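Local coordinates for SusD homolog (Bacteroides thetaiotaomicron, PDB 3EHM), which probably binds mucin O-glycans as a SusD-type outer-membrane lipoprotein, helping this gut symbiont to use host mucin as a nutrient, at residues I374-Q379 and A385-G390. Numbering follows the deposited sequence.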
loop_
_atom_site.group_PDB
_atom_site.type_symbol
_atom_site.label_atom_id
_atom_site.label_comp_id
_atom_site.label_asym_id
_atom_site.label_seq_id
_atom_site.Cartn_x
_atom_site.Cartn_y
_atom_site.Cartn_z
ATOM N N ILE A 374 -8.731 2.994 16.907
ATOM C CA ILE A 374 -7.277 2.857 16.925
ATOM C C ILE A 374 -6.631 3.815 15.921
ATOM O O ILE A 374 -5.577 4.400 16.193
ATOM C CB ILE A 374 -6.854 1.401 16.601
ATOM C CG1 ILE A 374 -7.148 0.501 17.804
ATOM C CG2 ILE A 374 -5.372 1.340 16.246
ATOM C CD1 ILE A 374 -6.331 0.848 19.047
ATOM N N SER A 375 -7.269 3.988 14.768
ATOM C CA SER A 375 -6.724 4.883 13.758
ATOM C C SER A 375 -6.700 6.314 14.278
ATOM O O SER A 375 -5.727 7.035 14.066
ATOM C CB SER A 375 -7.540 4.817 12.464
ATOM O OG SER A 375 -7.052 5.764 11.525
ATOM N N PHE A 376 -7.772 6.727 14.948
ATOM C CA PHE A 376 -7.838 8.077 15.500
ATOM C C PHE A 376 -6.706 8.259 16.504
ATOM O O PHE A 376 -6.083 9.315 16.574
ATOM C CB PHE A 376 -9.188 8.308 16.189
ATOM C CG PHE A 376 -10.258 8.834 15.272
ATOM C CD1 PHE A 376 -10.457 8.278 14.016
ATOM C CD2 PHE A 376 -11.072 9.888 15.672
ATOM C CE1 PHE A 376 -11.449 8.763 13.168
ATOM C CE2 PHE A 376 -12.064 10.380 14.832
ATOM C CZ PHE A 376 -12.253 9.816 13.577
ATOM N N GLN A 377 -6.446 7.221 17.286
ATOM C CA GLN A 377 -5.378 7.280 18.269
ATOM C C GLN A 377 -4.031 7.354 17.561
ATOM O O GLN A 377 -3.152 8.112 17.966
ATOM C CB GLN A 377 -5.431 6.059 19.183
ATOM C CG GLN A 377 -6.621 6.054 20.134
ATOM C CD GLN A 377 -6.647 4.824 21.020
ATOM O OE1 GLN A 377 -5.650 4.482 21.651
ATOM N NE2 GLN A 377 -7.791 4.156 21.076
ATOM N N GLU A 378 -3.874 6.575 16.496
ATOM C CA GLU A 378 -2.625 6.580 15.740
ATOM C C GLU A 378 -2.344 7.984 15.204
ATOM O O GLU A 378 -1.200 8.439 15.200
ATOM C CB GLU A 378 -2.703 5.586 14.568
ATOM C CG GLU A 378 -2.928 4.148 14.997
ATOM C CD GLU A 378 -3.075 3.172 13.836
ATOM O OE1 GLU A 378 -3.595 3.553 12.766
ATOM O OE2 GLU A 378 -2.691 2.003 14.007
ATOM N N GLN A 379 -3.396 8.673 14.769
ATOM C CA GLN A 379 -3.261 10.009 14.202
ATOM C C GLN A 379 -3.369 11.142 15.220
ATOM O O GLN A 379 -3.298 12.317 14.860
ATOM C CB GLN A 379 -4.304 10.202 13.096
ATOM C CG GLN A 379 -4.301 9.080 12.061
ATOM C CD GLN A 379 -2.947 8.903 11.396
ATOM O OE1 GLN A 379 -2.636 7.835 10.863
ATOM N NE2 GLN A 379 -2.139 9.954 11.414
ATOM N N ALA A 385 -16.465 9.042 18.604
ATOM C CA ALA A 385 -17.876 8.699 18.807
ATOM C C ALA A 385 -18.780 9.501 17.872
ATOM O O ALA A 385 -19.739 8.970 17.309
ATOM C CB ALA A 385 -18.278 8.943 20.262
ATOM N N THR A 386 -18.472 10.782 17.713
ATOM C CA THR A 386 -19.247 11.649 16.834
ATOM C C THR A 386 -19.046 11.184 15.396
ATOM O O THR A 386 -19.979 11.172 14.593
ATOM C CB THR A 386 -18.789 13.122 16.954
ATOM O OG1 THR A 386 -19.044 13.594 18.283
ATOM C CG2 THR A 386 -19.535 14.005 15.948
ATOM N N TYR A 387 -17.816 10.798 15.077
ATOM C CA TYR A 387 -17.499 10.327 13.732
ATOM C C TYR A 387 -18.238 9.028 13.407
ATOM O O TYR A 387 -18.758 8.868 12.306
ATOM C CB TYR A 387 -15.988 10.115 13.593
ATOM C CG TYR A 387 -15.550 9.676 12.213
ATOM C CD1 TYR A 387 -15.388 8.326 11.904
ATOM C CD2 TYR A 387 -15.301 10.615 11.212
ATOM C CE1 TYR A 387 -14.983 7.921 10.627
ATOM C CE2 TYR A 387 -14.900 10.221 9.937
ATOM C CZ TYR A 387 -14.741 8.874 9.653
ATOM O OH TYR A 387 -14.319 8.494 8.404
ATOM N N LEU A 388 -18.287 8.114 14.374
ATOM C CA LEU A 388 -18.942 6.819 14.195
ATOM C C LEU A 388 -20.454 6.884 14.047
ATOM O O LEU A 388 -21.074 5.934 13.568
ATOM C CB LEU A 388 -18.598 5.883 15.356
ATOM C CG LEU A 388 -17.180 5.304 15.375
ATOM C CD1 LEU A 388 -16.940 4.566 16.677
ATOM C CD2 LEU A 388 -16.999 4.378 14.191
ATOM N N SER A 389 -21.058 7.986 14.469
ATOM C CA SER A 389 -22.506 8.109 14.344
ATOM C C SER A 389 -22.866 8.966 13.133
ATOM O O SER A 389 -24.034 9.264 12.894
ATOM C CB SER A 389 -23.106 8.704 15.625
ATOM O OG SER A 389 -22.578 9.990 15.897
ATOM N N GLY A 390 -21.851 9.349 12.363
ATOM C CA GLY A 390 -22.085 10.166 11.186
ATOM C C GLY A 390 -22.721 9.392 10.047
ATOM O O GLY A 390 -22.379 8.234 9.804
#
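With CG of F376 turned anti to its carbonyl carbon (chi1 -89°) and CG of Y387 extended opposite the backbone nitrogen (chi1 -178°), the two rings point toward each other between the two helices. The backbones stay well apart, F376 CA lying 10.1 Å from Y387 CA, and the aromatic groups alone span the distance. The leading atom is the far corner of the phenylalanine: F376 CZ sits over one face of the tyrosine ring, off its middle toward the rim, 3.6 Å from Y387 CG. The same CZ also rests 3.7 Å from Y387 CB, at the root of the tyrosine side chain. The planes meet at 57° with centroids 5.2 Å apart, an oblique aromatic pair. P286, R287 and V381 also touch F376, while Y387 packs on Y283 and I372. Replacing F376 with an alanine removes the ring that covers this face of Y387 and is likely to leave the short helix 384–388 less firmly packed against the end of helix 364–378. The pair, buried within the SusD-like fold, joins the C-terminal end of helix 364–378 to the short helix that follows it after a brief loop. The tyrosine's polar end is held separately, its OH hydrogen-bonded to Q440, with weaker bonds to D285 and R287. Y387 thus works at two levels, its hydroxyl tied into a polar cluster while its ring face and CB meet F376 through purely apolar contact, which implies that shape and burial, rather than directional bonding, join these two segments.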